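Excretory-secretory protein 2 (Ancylostoma ceylanicum, PDB 3NSW) is a secreted hookworm protein with a netrin-like fold, probably an immunomodulator acting on the host, whose molecular function is not firmly established. Local coordinates at residues I19-T29 with L40-K50; Q70-V78 with F89-S97. All coordinates share one frame; numbering follows the deposited sequence.

Contact 1. Residues I19-T29 with L40-K50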
loop_
_atom_site.group_PDB
_atom_site.type_symbol
_atom_site.label_atom_id
_atom_site.label_comp_id
_atom_site.label_asym_id
_atom_site.label_seq_id
_atom_site.Cartn_x
_atom_site.Cartn_y
_atom_site.Cartn_z
ATOM N N ILE A 19 -9.715 -1.399 -4.608
ATOM C CA ILE A 19 -9.229 -0.191 -5.269
ATOM C C ILE A 19 -10.176 1.000 -5.090
ATOM O O ILE A 19 -9.730 2.104 -4.787
ATOM C CB ILE A 19 -8.974 -0.445 -6.761
ATOM C CG1 ILE A 19 -7.769 -1.385 -6.929
ATOM C CG2 ILE A 19 -8.702 0.874 -7.500
ATOM C CD1 ILE A 19 -7.698 -2.031 -8.303
ATOM N N ASN A 20 -11.474 0.772 -5.271
ATOM C CA ASN A 20 -12.463 1.848 -5.147
ATOM C C ASN A 20 -12.583 2.421 -3.744
ATOM O O ASN A 20 -12.998 3.562 -3.577
ATOM C CB ASN A 20 -13.838 1.374 -5.619
ATOM C CG ASN A 20 -13.909 1.201 -7.103
ATOM O OD1 ASN A 20 -13.015 1.620 -7.845
ATOM N ND2 ASN A 20 -15.003 0.600 -7.567
ATOM N N ASP A 21 -12.214 1.633 -2.737
ATOM C CA ASP A 21 -12.375 2.067 -1.365
ATOM C C ASP A 21 -11.158 2.741 -0.733
ATOM O O ASP A 21 -11.207 3.133 0.427
ATOM C CB ASP A 21 -12.834 0.927 -0.482
ATOM C CG ASP A 21 -13.577 1.428 0.716
ATOM O OD1 ASP A 21 -14.423 2.322 0.523
ATOM O OD2 ASP A 21 -13.281 0.988 1.839
ATOM N N VAL A 22 -10.083 2.882 -1.495
ATOM C CA VAL A 22 -8.911 3.617 -1.011
ATOM C C VAL A 22 -8.753 4.939 -1.757
ATOM O O VAL A 22 -9.408 5.162 -2.773
ATOM C CB VAL A 22 -7.617 2.748 -1.027
ATOM C CG1 VAL A 22 -7.768 1.570 -0.062
ATOM C CG2 VAL A 22 -7.274 2.251 -2.439
ATOM N N GLU A 23 -7.915 5.829 -1.236
ATOM C CA GLU A 23 -7.665 7.096 -1.911
ATOM C C GLU A 23 -6.508 6.988 -2.913
ATOM O O GLU A 23 -6.566 7.575 -3.995
ATOM C CB GLU A 23 -7.394 8.206 -0.900
ATOM C CG GLU A 23 -7.418 9.605 -1.506
ATOM C CD GLU A 23 -8.685 9.892 -2.303
ATOM O OE1 GLU A 23 -9.800 9.562 -1.832
ATOM O OE2 GLU A 23 -8.563 10.451 -3.410
ATOM N N THR A 24 -5.463 6.253 -2.552
ATOM C CA THR A 24 -4.346 6.037 -3.476
ATOM C C THR A 24 -3.885 4.585 -3.446
ATOM O O THR A 24 -3.989 3.899 -2.425
ATOM C CB THR A 24 -3.123 6.945 -3.185
ATOM O OG1 THR A 24 -2.594 6.656 -1.886
ATOM C CG2 THR A 24 -3.473 8.438 -3.303
ATOM N N VAL A 25 -3.369 4.132 -4.575
ATOM C CA VAL A 25 -2.736 2.825 -4.664
ATOM C C VAL A 25 -1.330 3.083 -5.203
ATOM O O VAL A 25 -1.167 3.737 -6.233
ATOM C CB VAL A 25 -3.473 1.884 -5.624
ATOM C CG1 VAL A 25 -2.847 0.505 -5.563
ATOM C CG2 VAL A 25 -4.974 1.804 -5.263
ATOM N N ALA A 26 -0.340 2.554 -4.495
ATOM C CA ALA A 26 1.065 2.860 -4.761
ATOM C C ALA A 26 1.934 1.623 -4.924
ATOM O O ALA A 26 1.622 0.562 -4.398
ATOM C CB ALA A 26 1.603 3.709 -3.628
ATOM N N TYR A 27 3.064 1.799 -5.616
ATOM C CA TYR A 27 4.092 0.774 -5.798
ATOM C C TYR A 27 5.205 1.268 -4.898
ATOM O O TYR A 27 5.720 2.375 -5.113
ATOM C CB TYR A 27 4.522 0.800 -7.276
ATOM C CG TYR A 27 5.681 -0.090 -7.675
ATOM C CD1 TYR A 27 6.100 -1.164 -6.884
ATOM C CD2 TYR A 27 6.313 0.108 -8.920
ATOM C CE1 TYR A 27 7.176 -1.990 -7.303
ATOM C CE2 TYR A 27 7.367 -0.700 -9.335
ATOM C CZ TYR A 27 7.787 -1.741 -8.531
ATOM O OH TYR A 27 8.815 -2.548 -8.953
ATOM N N VAL A 28 5.525 0.494 -3.857
ATOM C CA VAL A 28 6.477 0.915 -2.826
ATOM C C VAL A 28 7.520 -0.163 -2.535
ATOM O O VAL A 28 7.306 -1.337 -2.833
ATOM C CB VAL A 28 5.758 1.267 -1.491
ATOM C CG1 VAL A 28 4.727 2.400 -1.691
ATOM C CG2 VAL A 28 5.086 0.039 -0.882
ATOM N N THR A 29 8.656 0.246 -1.971
ATOM C CA THR A 29 9.570 -0.697 -1.346
ATOM C C THR A 29 9.620 -0.367 0.133
ATOM O O THR A 29 9.717 0.806 0.515
ATOM C CB THR A 29 10.994 -0.587 -1.911
ATOM O OG1 THR A 29 10.962 -0.750 -3.334
ATOM C CG2 THR A 29 11.891 -1.700 -1.301
ATOM N N LEU A 40 9.015 3.627 3.873
ATOM C CA LEU A 40 8.634 3.357 2.485
ATOM C C LEU A 40 9.336 4.270 1.487
ATOM O O LEU A 40 9.529 5.477 1.735
ATOM C CB LEU A 40 7.123 3.569 2.295
ATOM C CG LEU A 40 6.177 2.822 3.229
ATOM C CD1 LEU A 40 4.735 3.257 2.971
ATOM C CD2 LEU A 40 6.337 1.318 3.036
ATOM N N GLN A 41 9.715 3.675 0.364
ATOM C CA GLN A 41 10.087 4.410 -0.830
ATOM C C GLN A 41 8.947 4.254 -1.824
ATOM O O GLN A 41 8.527 3.139 -2.122
ATOM C CB GLN A 41 11.385 3.847 -1.431
ATOM C CG GLN A 41 11.669 4.282 -2.868
ATOM C CD GLN A 41 12.269 5.679 -2.963
ATOM O OE1 GLN A 41 13.240 5.996 -2.282
ATOM N NE2 GLN A 41 11.688 6.518 -3.815
ATOM N N TYR A 42 8.447 5.372 -2.334
ATOM C CA TYR A 42 7.381 5.344 -3.338
ATOM C C TYR A 42 7.975 5.413 -4.735
ATOM O O TYR A 42 8.791 6.286 -5.027
ATOM C CB TYR A 42 6.447 6.542 -3.143
ATOM C CG TYR A 42 5.482 6.355 -2.006
ATOM C CD1 TYR A 42 4.170 5.948 -2.247
ATOM C CD2 TYR A 42 5.881 6.581 -0.687
ATOM C CE1 TYR A 42 3.273 5.768 -1.199
ATOM C CE2 TYR A 42 4.999 6.399 0.367
ATOM C CZ TYR A 42 3.699 6.005 0.105
ATOM O OH TYR A 42 2.832 5.835 1.145
ATOM N N TRP A 43 7.537 4.505 -5.601
ATOM C CA TRP A 43 7.990 4.472 -6.986
ATOM C C TRP A 43 6.972 5.068 -7.937
ATOM O O TRP A 43 7.342 5.696 -8.932
ATOM C CB TRP A 43 8.305 3.038 -7.417
ATOM C CG TRP A 43 9.378 2.399 -6.591
ATOM C CD1 TRP A 43 9.224 1.374 -5.696
ATOM C CD2 TRP A 43 10.771 2.746 -6.573
ATOM N NE1 TRP A 43 10.437 1.060 -5.129
ATOM C CE2 TRP A 43 11.403 1.880 -5.648
ATOM C CE3 TRP A 43 11.547 3.694 -7.252
ATOM C CZ2 TRP A 43 12.780 1.936 -5.381
ATOM C CZ3 TRP A 43 12.924 3.752 -6.986
ATOM C CH2 TRP A 43 13.520 2.875 -6.057
ATOM N N ARG A 44 5.688 4.865 -7.638
ATOM C CA ARG A 44 4.636 5.227 -8.575
ATOM C C ARG A 44 3.320 5.268 -7.824
ATOM O O ARG A 44 3.104 4.464 -6.935
ATOM C CB ARG A 44 4.537 4.138 -9.650
ATOM C CG ARG A 44 3.378 4.308 -10.623
ATOM C CD ARG A 44 3.413 3.223 -11.667
ATOM N NE ARG A 44 2.279 3.326 -12.576
ATOM C CZ ARG A 44 2.026 2.442 -13.532
ATOM N NH1 ARG A 44 2.826 1.396 -13.690
ATOM N NH2 ARG A 44 0.979 2.601 -14.324
ATOM N N LEU A 45 2.448 6.205 -8.180
ATOM C CA LEU A 45 1.052 6.104 -7.733
ATOM C C LEU A 45 0.276 5.667 -8.957
ATOM O O LEU A 45 0.383 6.305 -10.013
ATOM C CB LEU A 45 0.524 7.453 -7.237
ATOM C CG LEU A 45 1.223 8.181 -6.086
ATOM C CD1 LEU A 45 0.328 9.296 -5.601
ATOM C CD2 LEU A 45 1.537 7.245 -4.952
ATOM N N TYR A 46 -0.473 4.570 -8.841
ATOM C CA TYR A 46 -1.286 4.110 -9.962
ATOM C C TYR A 46 -2.444 5.085 -10.173
ATOM O O TYR A 46 -2.850 5.779 -9.242
ATOM C CB TYR A 46 -1.797 2.684 -9.733
ATOM C CG TYR A 46 -0.698 1.644 -9.587
ATOM C CD1 TYR A 46 -0.085 1.083 -10.718
ATOM C CD2 TYR A 46 -0.266 1.219 -8.322
ATOM C CE1 TYR A 46 0.920 0.123 -10.590
ATOM C CE2 TYR A 46 0.740 0.254 -8.185
ATOM C CZ TYR A 46 1.331 -0.279 -9.334
ATOM O OH TYR A 46 2.312 -1.233 -9.210
ATOM N N ASP A 47 -2.958 5.149 -11.401
ATOM C CA ASP A 47 -4.036 6.073 -11.734
ATOM C C ASP A 47 -5.425 5.494 -11.434
ATOM O O ASP A 47 -6.368 5.672 -12.208
ATOM C CB ASP A 47 -3.904 6.512 -13.194
ATOM C CG ASP A 47 -2.634 7.291 -13.450
ATOM O OD1 ASP A 47 -2.402 8.291 -12.746
ATOM O OD2 ASP A 47 -1.874 6.909 -14.362
ATOM N N VAL A 48 -5.526 4.812 -10.293
ATOM C CA VAL A 48 -6.765 4.190 -9.803
ATOM C C VAL A 48 -6.892 4.405 -8.285
ATOM O O VAL A 48 -5.870 4.453 -7.579
ATOM C CB VAL A 48 -6.824 2.668 -10.120
ATOM C CG1 VAL A 48 -6.951 2.418 -11.617
ATOM C CG2 VAL A 48 -5.610 1.918 -9.515
ATOM N N PRO A 49 -8.137 4.536 -7.765
ATOM C CA PRO A 49 -9.421 4.557 -8.472
ATOM C C PRO A 49 -9.610 5.826 -9.301
ATOM O O PRO A 49 -10.491 5.876 -10.156
ATOM C CB PRO A 49 -10.453 4.505 -7.335
ATOM C CG PRO A 49 -9.759 5.098 -6.174
ATOM C CD PRO A 49 -8.319 4.686 -6.309
ATOM N N LYS A 50 -8.787 6.839 -9.038
ATOM C CA LYS A 50 -8.815 8.077 -9.809
ATOM C C LYS A 50 -7.403 8.394 -10.288
ATOM O O LYS A 50 -6.424 7.849 -9.765
ATOM C CB LYS A 50 -9.368 9.236 -8.968
ATOM C CG LYS A 50 -10.671 8.924 -8.214
ATOM C CD LYS A 50 -11.196 10.123 -7.421
ATOM C CE LYS A 50 -10.294 10.493 -6.250
ATOM N NZ LYS A 50 -10.041 9.347 -5.324
HETATM O O HOH W 1 -5.546 8.549 -7.144
HETATM O O HOH W 2 -7.822 7.997 -6.294
HETATM O O HOH W 3 -3.739 6.132 -6.767
#
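The beta hairpin formed by strands 24-33 and 37-45 makes this contact, with Thr29 and Gln41 as a hydrogen-bonded antiparallel pair: Thr29 N reaches Gln41 O, and Gln41 N returns to Thr29 O at 2.9 Å. A classic beta bulge interrupts the ladder, Trp43 and Arg44 both lying opposite Tyr27, whose O accepts Trp43 N at 2.8 Å while its N donates to Arg44 O. The extra residue puts the Trp43 side chain on the same side as Tyr27 and Thr29. With its CG anti to the carbonyl carbon (chi1 -60°), the indole leans back over the partner strand; NE1 points in the ring plane at Thr29 OG1, 2.6 Å away, in a nearly straight bond (175°). That hydroxyl is also hydrogen-bonded to Asp76 OD1, bridging indole and carboxylate. The five-membered ring turns an edge to the face of Tyr27, CD1 standing over the ring centre with the planes at 52°, and His93 stacks with Tyr27 as well. The other face of the sheet is apolar here: Val28 CG1 sits over the Tyr42 ring in a CH-pi contact, 3.9 Å from its centroid, and Ala26 CB fills in at the edge of that ring. Further on, Tyr46 N bonds Val25 O, and a water accepts from Val25 N and lies within bonding distance of the carbonyls of Tyr46 and Val48. Val48 CB meets Ile19 CG2 at 3.7 Å, Leu104 of helix 98-104 joining this cluster, while the cis-proline Pro49 brings CG to 3.3 Å from Ile19 O. At the exposed end, bent Lys50 brings NZ to Glu23 OE2 at 2.7 Å, from above the carboxylate plane, in a salt bridge. Such a bulged antiparallel hairpin fits the beta-sheet core of the netrin-like fold.

Contact 2. Residues Q70-V78 with F89-S97; sequences QLTADTDYV and FVKLHDGLS
Val78 and Lys91 form a hydrogen-bonded antiparallel pair: Val78 N donates to Lys91 O at 2.7 Å, almost in line with the carbonyl, and Lys91 N returns to Val78 O at 3.0 Å. Two residues along, His93 N bonds Asp76 O at 3.0 Å. This bond is straight at the hydrogen (168°), but its donor stands well above the carbonyl plane, as the chain leaves the strand and bends into the 3-10 segment 93-95. A water also grips this oxygen, donating to Asp76 O and accepting from Asp94 N. The Asp76 carboxylate has its main partner elsewhere, Thr29 OG1, and Lys91 NZ is held by Ser12 O and Glu100. These bonds belong to the hairpin of strands 75-82 and 88-92, which carries the netrin-like sheet on from strand 24-33 to the short strand 9-10. On one side of it the Tyr77 ring lies across the partner strand: Val90 CG1 comes within 3.4 Å of Tyr77 CD1, and Leu92 CD1 is wedged between Tyr77 CE1, at 3.7 Å, and Thr75 CG2, unusually close at 3.4 Å. The ring's far end is fixed too, since Tyr77 OH accepts Thr72 N at 3.1 Å, tying strand to preceding turn. Leu71 CD2 comes up to Val90 CG1, next to Met10. On the other side, with Val78 CG1 anti to the backbone N (chi1 175°), the other branch, CG2, is left anti to the carbonyl carbon and meets Leu96 CD1 at 3.9 Å, the two side chains crossing at about a right angle; it also lies by the edge of the His93 imidazole at CD2.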
loop_
_atom_site.group_PDB
_atom_site.type_symbol
_atom_site.label_atom_id
_atom_site.label_comp_id
_atom_site.label_asym_id
_atom_site.label_seq_id
_atom_site.Cartn_x
_atom_site.Cartn_y
_atom_site.Cartn_z
ATOM N N GLN A 70 3.528 -8.802 8.273
ATOM C CA GLN A 70 4.928 -8.919 8.657
ATOM C C GLN A 70 5.742 -8.635 7.409
ATOM O O GLN A 70 6.246 -9.551 6.770
ATOM C CB GLN A 70 5.238 -10.322 9.189
ATOM C CG GLN A 70 6.528 -10.415 10.005
ATOM C CD GLN A 70 6.377 -9.875 11.416
ATOM O OE1 GLN A 70 5.727 -10.490 12.263
ATOM N NE2 GLN A 70 6.988 -8.725 11.679
ATOM N N LEU A 71 5.829 -7.363 7.039
ATOM C CA LEU A 71 6.492 -7.002 5.783
ATOM C C LEU A 71 7.989 -7.227 5.915
ATOM O O LEU A 71 8.549 -7.130 7.015
ATOM C CB LEU A 71 6.185 -5.558 5.392
ATOM C CG LEU A 71 4.711 -5.170 5.376
ATOM C CD1 LEU A 71 4.525 -3.746 4.845
ATOM C CD2 LEU A 71 3.898 -6.163 4.553
ATOM N N THR A 72 8.629 -7.560 4.803
ATOM C CA THR A 72 10.059 -7.855 4.829
ATOM C C THR A 72 10.897 -6.715 4.266
ATOM O O THR A 72 10.434 -5.931 3.436
ATOM C CB THR A 72 10.398 -9.175 4.107
ATOM O OG1 THR A 72 9.750 -9.210 2.832
ATOM C CG2 THR A 72 9.935 -10.377 4.939
ATOM N N ALA A 73 12.140 -6.639 4.742
ATOM C CA ALA A 73 13.079 -5.614 4.316
ATOM C C ALA A 73 13.299 -5.661 2.804
ATOM O O ALA A 73 13.374 -6.740 2.207
ATOM C CB ALA A 73 14.410 -5.780 5.052
ATOM N N ASP A 74 13.373 -4.476 2.194
ATOM C CA ASP A 74 13.786 -4.305 0.798
ATOM C C ASP A 74 12.857 -5.072 -0.132
ATOM O O ASP A 74 13.283 -5.592 -1.167
ATOM C CB ASP A 74 15.235 -4.760 0.551
ATOM C CG ASP A 74 16.260 -4.045 1.431
ATOM O OD1 ASP A 74 16.152 -2.830 1.666
ATOM O OD2 ASP A 74 17.185 -4.728 1.879
ATOM N N THR A 75 11.588 -5.163 0.258
ATOM C CA THR A 75 10.609 -5.933 -0.502
ATOM C C THR A 75 9.565 -5.009 -1.117
ATOM O O THR A 75 9.159 -4.018 -0.502
ATOM C CB THR A 75 9.943 -6.994 0.390
ATOM O OG1 THR A 75 10.964 -7.850 0.923
ATOM C CG2 THR A 75 8.970 -7.855 -0.411
ATOM N N ASP A 76 9.140 -5.326 -2.337
ATOM C CA ASP A 76 8.256 -4.440 -3.070
ATOM C C ASP A 76 6.799 -4.846 -2.836
ATOM O O ASP A 76 6.475 -6.027 -2.884
ATOM C CB ASP A 76 8.543 -4.481 -4.560
ATOM C CG ASP A 76 9.881 -3.845 -4.934
ATOM O OD1 ASP A 76 10.555 -3.268 -4.061
ATOM O OD2 ASP A 76 10.233 -3.916 -6.122
ATOM N N TYR A 77 5.938 -3.851 -2.625
ATOM C CA TYR A 77 4.504 -4.087 -2.411
ATOM C C TYR A 77 3.630 -3.140 -3.209
ATOM O O TYR A 77 4.037 -2.028 -3.553
ATOM C CB TYR A 77 4.175 -3.887 -0.929
ATOM C CG TYR A 77 4.852 -4.897 -0.041
ATOM C CD1 TYR A 77 4.303 -6.161 0.141
ATOM C CD2 TYR A 77 6.080 -4.602 0.590
ATOM C CE1 TYR A 77 4.931 -7.106 0.955
ATOM C CE2 TYR A 77 6.715 -5.547 1.398
ATOM C CZ TYR A 77 6.127 -6.790 1.576
ATOM O OH TYR A 77 6.739 -7.726 2.365
ATOM N N VAL A 78 2.407 -3.574 -3.494
ATOM C CA VAL A 78 1.378 -2.627 -3.888
ATOM C C VAL A 78 0.664 -2.271 -2.585
ATOM O O VAL A 78 0.311 -3.162 -1.802
ATOM C CB VAL A 78 0.382 -3.244 -4.889
ATOM C CG1 VAL A 78 -0.745 -2.263 -5.192
ATOM C CG2 VAL A 78 1.101 -3.625 -6.180
ATOM N N PHE A 89 -4.538 -1.810 2.383
ATOM C CA PHE A 89 -4.276 -3.170 1.935
ATOM C C PHE A 89 -2.869 -3.285 1.326
ATOM O O PHE A 89 -2.316 -2.304 0.808
ATOM C CB PHE A 89 -5.366 -3.693 0.969
ATOM C CG PHE A 89 -5.381 -3.034 -0.403
ATOM C CD1 PHE A 89 -4.404 -3.337 -1.371
ATOM C CD2 PHE A 89 -6.387 -2.132 -0.733
ATOM C CE1 PHE A 89 -4.429 -2.735 -2.637
ATOM C CE2 PHE A 89 -6.429 -1.530 -1.990
ATOM C CZ PHE A 89 -5.448 -1.827 -2.948
ATOM N N VAL A 90 -2.297 -4.481 1.412
ATOM C CA VAL A 90 -0.917 -4.716 0.959
ATOM C C VAL A 90 -0.862 -6.023 0.172
ATOM O O VAL A 90 -1.447 -7.025 0.588
ATOM C CB VAL A 90 0.059 -4.835 2.167
ATOM C CG1 VAL A 90 1.514 -4.852 1.667
ATOM C CG2 VAL A 90 -0.150 -3.693 3.155
ATOM N N LYS A 91 -0.147 -6.010 -0.948
ATOM C CA LYS A 91 0.041 -7.192 -1.784
ATOM C C LYS A 91 1.476 -7.184 -2.309
ATOM O O LYS A 91 1.979 -6.148 -2.728
ATOM C CB LYS A 91 -0.949 -7.168 -2.957
ATOM C CG LYS A 91 -0.595 -8.096 -4.135
ATOM C CD LYS A 91 -1.340 -9.427 -4.087
ATOM C CE LYS A 91 -0.838 -10.341 -5.204
ATOM N NZ LYS A 91 -1.761 -11.451 -5.532
ATOM N N LEU A 92 2.143 -8.334 -2.246
ATOM C CA LEU A 92 3.489 -8.465 -2.803
ATOM C C LEU A 92 3.474 -8.115 -4.282
ATOM O O LEU A 92 2.722 -8.706 -5.055
ATOM C CB LEU A 92 3.997 -9.904 -2.630
ATOM C CG LEU A 92 5.498 -10.121 -2.784
ATOM C CD1 LEU A 92 6.211 -9.517 -1.587
ATOM C CD2 LEU A 92 5.797 -11.608 -2.905
ATOM N N HIS A 93 4.303 -7.153 -4.677
ATOM C CA HIS A 93 4.332 -6.701 -6.063
ATOM C C HIS A 93 4.693 -7.830 -7.039
ATOM O O HIS A 93 4.077 -7.954 -8.101
ATOM C CB HIS A 93 5.286 -5.514 -6.231
ATOM C CG HIS A 93 5.270 -4.927 -7.604
ATOM N ND1 HIS A 93 6.219 -5.232 -8.557
ATOM C CD2 HIS A 93 4.421 -4.051 -8.187
ATOM C CE1 HIS A 93 5.950 -4.574 -9.670
ATOM N NE2 HIS A 93 4.868 -3.844 -9.469
ATOM N N ASP A 94 5.661 -8.662 -6.660
ATOM C CA ASP A 94 6.100 -9.794 -7.503
ATOM C C ASP A 94 5.027 -10.881 -7.647
ATOM O O ASP A 94 5.180 -11.801 -8.458
ATOM C CB ASP A 94 7.390 -10.422 -6.956
ATOM C CG ASP A 94 8.630 -9.574 -7.222
ATOM O OD1 ASP A 94 8.606 -8.706 -8.124
ATOM O OD2 ASP A 94 9.644 -9.788 -6.517
ATOM N N GLY A 95 3.961 -10.781 -6.852
ATOM C CA GLY A 95 2.845 -11.728 -6.900
ATOM C C GLY A 95 1.628 -11.296 -7.705
ATOM O O GLY A 95 0.621 -12.005 -7.724
ATOM N N LEU A 96 1.714 -10.143 -8.366
ATOM C CA LEU A 96 0.617 -9.620 -9.198
ATOM C C LEU A 96 0.300 -10.506 -10.415
ATOM O O LEU A 96 1.194 -10.871 -11.183
ATOM C CB LEU A 96 0.930 -8.195 -9.681
ATOM C CG LEU A 96 0.912 -6.997 -8.718
ATOM C CD1 LEU A 96 1.434 -5.745 -9.411
ATOM C CD2 LEU A 96 -0.478 -6.739 -8.177
ATOM N N SER A 97 -0.981 -10.839 -10.587
ATOM C CA SER A 97 -1.454 -11.521 -11.793
ATOM C C SER A 97 -1.774 -10.488 -12.878
ATOM O O SER A 97 -1.845 -9.288 -12.597
ATOM C CB SER A 97 -2.709 -12.343 -11.480
ATOM O OG SER A 97 -3.755 -11.477 -11.077
HETATM O O HOH W 4 7.505 -8.014 -4.538
#

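Contacts 1 and 2 are successive hairpins of one sheet, joined where strand 24-33 runs beside strand 75-82: Val28 O accepts Tyr77 N, and Val25 packs on Val78. Both are partly buried, contact 1 lying nearer the centre of the chain and burying about twice the surface. On one face a Thr29–Asp76 hydrogen bond and the Tyr27–His93 stack also join the two hairpins. Contact 1 mixes a bulged, aromatic-rich ladder with a salt bridge at its exposed end; contact 2 has a shorter ladder, with aliphatic side chains against Tyr77 on one side and Val78 against Leu96 and His93 on the other.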